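Local coordinates for protein tripeptidase (PDB 3RZA) that binds zinc and calcium ions and probably acts as a metal-dependent tripeptidase of the M20/M25/M40 family, at residues A[64-78]-A[166-178]. Numbering follows the deposited sequence.
Sequences DEAAKHPKLGANNLV and LIGAKELNSELLD. With CA (calcium ion), chain E.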
loop_
_atom_site.group_PDB
_atom_site.type_symbol
_atom_site.label_atom_id
_atom_site.label_comp_id
_atom_site.label_asym_id
_atom_site.label_seq_id
_atom_site.Cartn_x
_atom_site.Cartn_y
_atom_site.Cartn_z
ATOM N N ASP A 64 36.673 -16.767 -2.436
ATOM C CA ASP A 64 35.831 -17.432 -3.450
ATOM C C ASP A 64 35.438 -16.386 -4.533
ATOM O O ASP A 64 36.171 -15.400 -4.723
ATOM C CB ASP A 64 34.642 -18.152 -2.762
ATOM C CG ASP A 64 33.664 -17.209 -2.088
ATOM O OD1 ASP A 64 33.707 -15.976 -2.282
ATOM O OD2 ASP A 64 32.852 -17.721 -1.327
ATOM N N GLU A 65 34.306 -16.580 -5.212
ATOM C CA GLU A 65 33.840 -15.659 -6.254
ATOM C C GLU A 65 32.418 -15.141 -5.985
ATOM O O GLU A 65 31.637 -14.915 -6.924
ATOM C CB GLU A 65 33.925 -16.349 -7.623
ATOM C CG GLU A 65 35.327 -16.869 -7.973
ATOM C CD GLU A 65 35.451 -17.379 -9.426
ATOM O OE1 GLU A 65 34.508 -17.198 -10.223
ATOM O OE2 GLU A 65 36.512 -17.962 -9.767
ATOM N N ALA A 66 32.114 -14.896 -4.709
ATOM C CA ALA A 66 30.814 -14.342 -4.292
ATOM C C ALA A 66 30.541 -12.938 -4.854
ATOM O O ALA A 66 29.403 -12.614 -5.120
ATOM C CB ALA A 66 30.717 -14.321 -2.780
ATOM N N ALA A 67 31.589 -12.129 -5.052
ATOM C CA ALA A 67 31.447 -10.764 -5.613
ATOM C C ALA A 67 30.721 -10.693 -6.973
ATOM O O ALA A 67 30.116 -9.667 -7.282
ATOM C CB ALA A 67 32.841 -10.044 -5.700
ATOM N N LYS A 68 30.779 -11.770 -7.765
ATOM C CA LYS A 68 30.005 -11.884 -9.027
ATOM C C LYS A 68 28.477 -11.793 -8.868
ATOM O O LYS A 68 27.789 -11.419 -9.813
ATOM C CB LYS A 68 30.334 -13.207 -9.744
ATOM C CG LYS A 68 31.741 -13.271 -10.360
ATOM C CD LYS A 68 31.936 -14.557 -11.165
ATOM C CE LYS A 68 31.296 -14.482 -12.557
ATOM N NZ LYS A 68 31.363 -15.793 -13.289
ATOM N N HIS A 69 27.965 -12.186 -7.703
ATOM C CA HIS A 69 26.562 -12.059 -7.394
ATOM C C HIS A 69 26.213 -10.564 -7.326
ATOM O O HIS A 69 26.908 -9.816 -6.654
ATOM C CB HIS A 69 26.249 -12.741 -6.054
ATOM C CG HIS A 69 24.790 -12.932 -5.801
ATOM N ND1 HIS A 69 23.948 -11.888 -5.479
ATOM C CD2 HIS A 69 24.014 -14.044 -5.847
ATOM C CE1 HIS A 69 22.716 -12.348 -5.347
ATOM N NE2 HIS A 69 22.734 -13.653 -5.547
ATOM N N PRO A 70 25.151 -10.123 -8.042
ATOM C CA PRO A 70 24.910 -8.686 -8.159
ATOM C C PRO A 70 24.420 -7.982 -6.883
ATOM O O PRO A 70 24.437 -6.765 -6.841
ATOM C CB PRO A 70 23.835 -8.616 -9.246
ATOM C CG PRO A 70 23.040 -9.842 -9.028
ATOM C CD PRO A 70 24.083 -10.893 -8.721
ATOM N N LYS A 71 23.938 -8.734 -5.892
ATOM C CA LYS A 71 23.649 -8.206 -4.526
ATOM C C LYS A 71 24.833 -8.266 -3.507
ATOM O O LYS A 71 24.628 -7.942 -2.333
ATOM C CB LYS A 71 22.428 -8.956 -3.930
ATOM C CG LYS A 71 21.162 -8.924 -4.832
ATOM N N LEU A 72 26.047 -8.649 -3.948
ATOM C CA LEU A 72 27.227 -8.786 -3.058
ATOM C C LEU A 72 28.402 -7.954 -3.600
ATOM O O LEU A 72 28.726 -8.034 -4.782
ATOM C CB LEU A 72 27.667 -10.242 -2.951
ATOM C CG LEU A 72 26.666 -11.297 -2.458
ATOM C CD1 LEU A 72 27.310 -12.684 -2.573
ATOM C CD2 LEU A 72 26.265 -11.027 -1.046
ATOM N N GLY A 73 29.024 -7.165 -2.727
ATOM C CA GLY A 73 30.098 -6.235 -3.116
ATOM C C GLY A 73 31.513 -6.764 -2.922
ATOM O O GLY A 73 32.456 -6.035 -3.186
ATOM N N ALA A 74 31.660 -8.008 -2.437
ATOM C CA ALA A 74 32.975 -8.612 -2.239
ATOM C C ALA A 74 32.866 -10.124 -2.096
ATOM O O ALA A 74 31.776 -10.671 -1.880
ATOM C CB ALA A 74 33.706 -7.988 -1.003
ATOM N N ASN A 75 34.010 -10.786 -2.241
ATOM C CA ASN A 75 34.115 -12.234 -2.044
ATOM C C ASN A 75 34.113 -12.559 -0.571
ATOM O O ASN A 75 34.574 -11.755 0.248
ATOM C CB ASN A 75 35.414 -12.782 -2.673
ATOM C CG ASN A 75 35.527 -12.475 -4.146
ATOM O OD1 ASN A 75 34.556 -12.599 -4.890
ATOM N ND2 ASN A 75 36.725 -12.090 -4.584
ATOM N N ASN A 76 33.668 -13.768 -0.236
ATOM C CA ASN A 76 33.877 -14.318 1.112
ATOM C C ASN A 76 35.366 -14.607 1.292
ATOM O O ASN A 76 36.062 -14.820 0.312
ATOM C CB ASN A 76 33.104 -15.617 1.337
ATOM C CG ASN A 76 31.619 -15.489 1.062
ATOM O OD1 ASN A 76 30.918 -14.722 1.710
ATOM N ND2 ASN A 76 31.127 -16.282 0.122
ATOM N N LEU A 77 35.835 -14.595 2.542
ATOM C CA LEU A 77 37.229 -14.943 2.892
ATOM C C LEU A 77 37.205 -16.239 3.695
ATOM O O LEU A 77 36.398 -16.364 4.611
ATOM C CB LEU A 77 37.850 -13.843 3.742
ATOM C CG LEU A 77 37.916 -12.439 3.154
ATOM C CD1 LEU A 77 38.324 -11.410 4.193
ATOM C CD2 LEU A 77 38.874 -12.419 1.967
ATOM N N VAL A 78 38.033 -17.210 3.311
ATOM C CA VAL A 78 38.277 -18.424 4.091
ATOM C C VAL A 78 39.768 -18.406 4.497
ATOM O O VAL A 78 40.636 -18.518 3.640
ATOM C CB VAL A 78 37.938 -19.701 3.272
ATOM C CG1 VAL A 78 38.226 -20.980 4.092
ATOM C CG2 VAL A 78 36.466 -19.671 2.802
ATOM N N LEU A 166 21.526 -14.417 3.909
ATOM C CA LEU A 166 22.589 -15.444 3.941
ATOM C C LEU A 166 23.226 -15.695 2.555
ATOM O O LEU A 166 23.677 -16.804 2.266
ATOM C CB LEU A 166 22.044 -16.754 4.529
ATOM C CG LEU A 166 21.136 -16.663 5.760
ATOM C CD1 LEU A 166 20.691 -18.058 6.165
ATOM C CD2 LEU A 166 21.829 -15.950 6.920
ATOM N N ILE A 167 23.273 -14.641 1.726
ATOM C CA ILE A 167 23.572 -14.770 0.309
ATOM C C ILE A 167 25.046 -15.136 0.063
ATOM O O ILE A 167 25.335 -15.946 -0.822
ATOM C CB ILE A 167 23.221 -13.458 -0.491
ATOM C CG1 ILE A 167 21.731 -13.117 -0.394
ATOM C CG2 ILE A 167 23.593 -13.599 -1.944
ATOM C CD1 ILE A 167 20.773 -14.176 -1.026
ATOM N N GLY A 168 25.962 -14.559 0.848
ATOM C CA GLY A 168 27.380 -14.945 0.774
ATOM C C GLY A 168 27.620 -16.390 1.177
ATOM O O GLY A 168 28.315 -17.121 0.457
ATOM N N ALA A 169 27.025 -16.811 2.300
ATOM C CA ALA A 169 27.031 -18.248 2.679
ATOM C C ALA A 169 26.497 -19.180 1.550
ATOM O O ALA A 169 27.054 -20.268 1.321
ATOM C CB ALA A 169 26.236 -18.472 3.976
ATOM N N LYS A 170 25.449 -18.727 0.853
ATOM C CA LYS A 170 24.866 -19.463 -0.300
ATOM C C LYS A 170 25.751 -19.515 -1.533
ATOM O O LYS A 170 25.605 -20.419 -2.353
ATOM C CB LYS A 170 23.511 -18.861 -0.709
ATOM C CG LYS A 170 22.389 -19.198 0.243
ATOM C CD LYS A 170 21.134 -18.379 -0.016
ATOM C CE LYS A 170 20.020 -18.796 0.950
ATOM N NZ LYS A 170 18.919 -17.833 0.964
ATOM N N GLU A 171 26.612 -18.511 -1.697
ATOM C CA GLU A 171 27.605 -18.466 -2.797
ATOM C C GLU A 171 28.969 -19.028 -2.400
ATOM O O GLU A 171 29.865 -19.104 -3.239
ATOM C CB GLU A 171 27.761 -17.016 -3.284
ATOM C CG GLU A 171 26.494 -16.435 -3.927
ATOM C CD GLU A 171 26.189 -17.044 -5.292
ATOM O OE1 GLU A 171 27.070 -16.980 -6.171
ATOM O OE2 GLU A 171 25.076 -17.572 -5.483
ATOM N N LEU A 172 29.117 -19.428 -1.137
ATOM C CA LEU A 172 30.372 -19.965 -0.618
ATOM C C LEU A 172 30.846 -21.217 -1.391
ATOM O O LEU A 172 30.072 -22.157 -1.615
ATOM C CB LEU A 172 30.226 -20.288 0.878
ATOM C CG LEU A 172 31.432 -20.395 1.787
ATOM C CD1 LEU A 172 32.241 -19.100 1.805
ATOM C CD2 LEU A 172 30.920 -20.718 3.180
ATOM N N ASN A 173 32.089 -21.178 -1.869
ATOM C CA ASN A 173 32.739 -22.364 -2.405
ATOM C C ASN A 173 33.051 -23.327 -1.250
ATOM O O ASN A 173 34.019 -23.140 -0.532
ATOM C CB ASN A 173 34.008 -21.976 -3.161
ATOM C CG ASN A 173 34.655 -23.146 -3.876
ATOM O OD1 ASN A 173 34.203 -24.301 -3.803
ATOM N ND2 ASN A 173 35.725 -22.844 -4.598
ATOM N N SER A 174 32.246 -24.382 -1.122
ATOM C CA SER A 174 32.388 -25.344 -0.028
ATOM C C SER A 174 33.656 -26.194 -0.095
ATOM O O SER A 174 34.029 -26.794 0.895
ATOM C CB SER A 174 31.158 -26.270 0.035
ATOM O OG SER A 174 31.118 -27.167 -1.057
ATOM N N GLU A 175 34.299 -26.263 -1.257
ATOM C CA GLU A 175 35.582 -26.965 -1.381
ATOM C C GLU A 175 36.775 -26.238 -0.732
ATOM O O GLU A 175 37.803 -26.854 -0.487
ATOM C CB GLU A 175 35.855 -27.314 -2.844
ATOM C CG GLU A 175 34.923 -28.437 -3.312
ATOM C CD GLU A 175 34.893 -28.604 -4.798
ATOM O OE1 GLU A 175 35.974 -28.860 -5.393
ATOM O OE2 GLU A 175 33.781 -28.502 -5.375
ATOM N N LEU A 176 36.622 -24.951 -0.429
ATOM C CA LEU A 176 37.562 -24.236 0.432
ATOM C C LEU A 176 37.473 -24.647 1.917
ATOM O O LEU A 176 38.414 -24.389 2.661
ATOM C CB LEU A 176 37.372 -22.720 0.291
ATOM C CG LEU A 176 37.644 -22.123 -1.099
ATOM C CD1 LEU A 176 37.209 -20.656 -1.180
ATOM C CD2 LEU A 176 39.131 -22.271 -1.497
ATOM N N LEU A 177 36.354 -25.258 2.340
ATOM C CA LEU A 177 36.146 -25.626 3.740
ATOM C C LEU A 177 36.782 -26.963 4.067
ATOM O O LEU A 177 36.760 -27.877 3.259
ATOM C CB LEU A 177 34.647 -25.683 4.085
ATOM C CG LEU A 177 33.785 -24.437 3.847
ATOM C CD1 LEU A 177 32.458 -24.582 4.581
ATOM C CD2 LEU A 177 34.482 -23.148 4.276
ATOM N N ASP A 178 37.324 -27.067 5.279
ATOM C CA ASP A 178 37.951 -28.293 5.772
ATOM C C ASP A 178 37.849 -28.247 7.295
ATOM O O ASP A 178 38.749 -27.706 7.979
ATOM C CB ASP A 178 39.415 -28.391 5.291
ATOM C CG ASP A 178 40.106 -29.659 5.746
ATOM O OD1 ASP A 178 39.433 -30.680 5.941
ATOM O OD2 ASP A 178 41.345 -29.647 5.880
HETATM CA CA CA E . 28.726 -7.773 -7.181
HETATM O O HOH W 1 31.985 -18.242 -4.888
HETATM O O HOH W 2 28.147 -8.046 -9.709
HETATM O O HOH W 3 27.091 -6.165 -6.872
HETATM O O HOH W 4 30.913 -6.516 -7.556
#
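The calcium-binding loop that leads into strand 77-81 packs against the short helix 167-171 and the residues that follow, up to the 3-10 segment 174-176, with Asn76 at the centre. Asn76 ND2 donates to Gly168 O over 3.0 Å, reaching that oxygen from above the carbonyl plane. A second bond runs from Asn76 ND2 to the syn lone pair of Asp64 OD2, 2.7 Å long and nearly straight. Asn76 OD1 accepts from Val160 N, so both ends of the buried amide are held and its rotation is fixed. The other carboxylate oxygen, Asp64 OD1, takes Ala66 N and Asn76 N from opposite faces; the first closes an Asx turn. Leu172 CD1 lies against the Asn76 amide and Asp64 OD2, 3.5 Å from Asn76 ND2. Nearer the metal, Ile167 CG2 sits over the His69 ring, 3.7 Å from its centroid, a CH-pi contact that the imidazole reaches with CG anti to its backbone N (chi1 -167°). Leu72 CD2 packs on the same methyl. His69, Leu72 and Ala67 give calcium their carbonyl oxygens. At the far end, Val78 CG2 meets Leu176 CB. An Asx turn, a buried amide and a CH-pi contact thus join a calcium-bound loop to a helix beside the sheet, in what is probably the M20 peptidase catalytic domain.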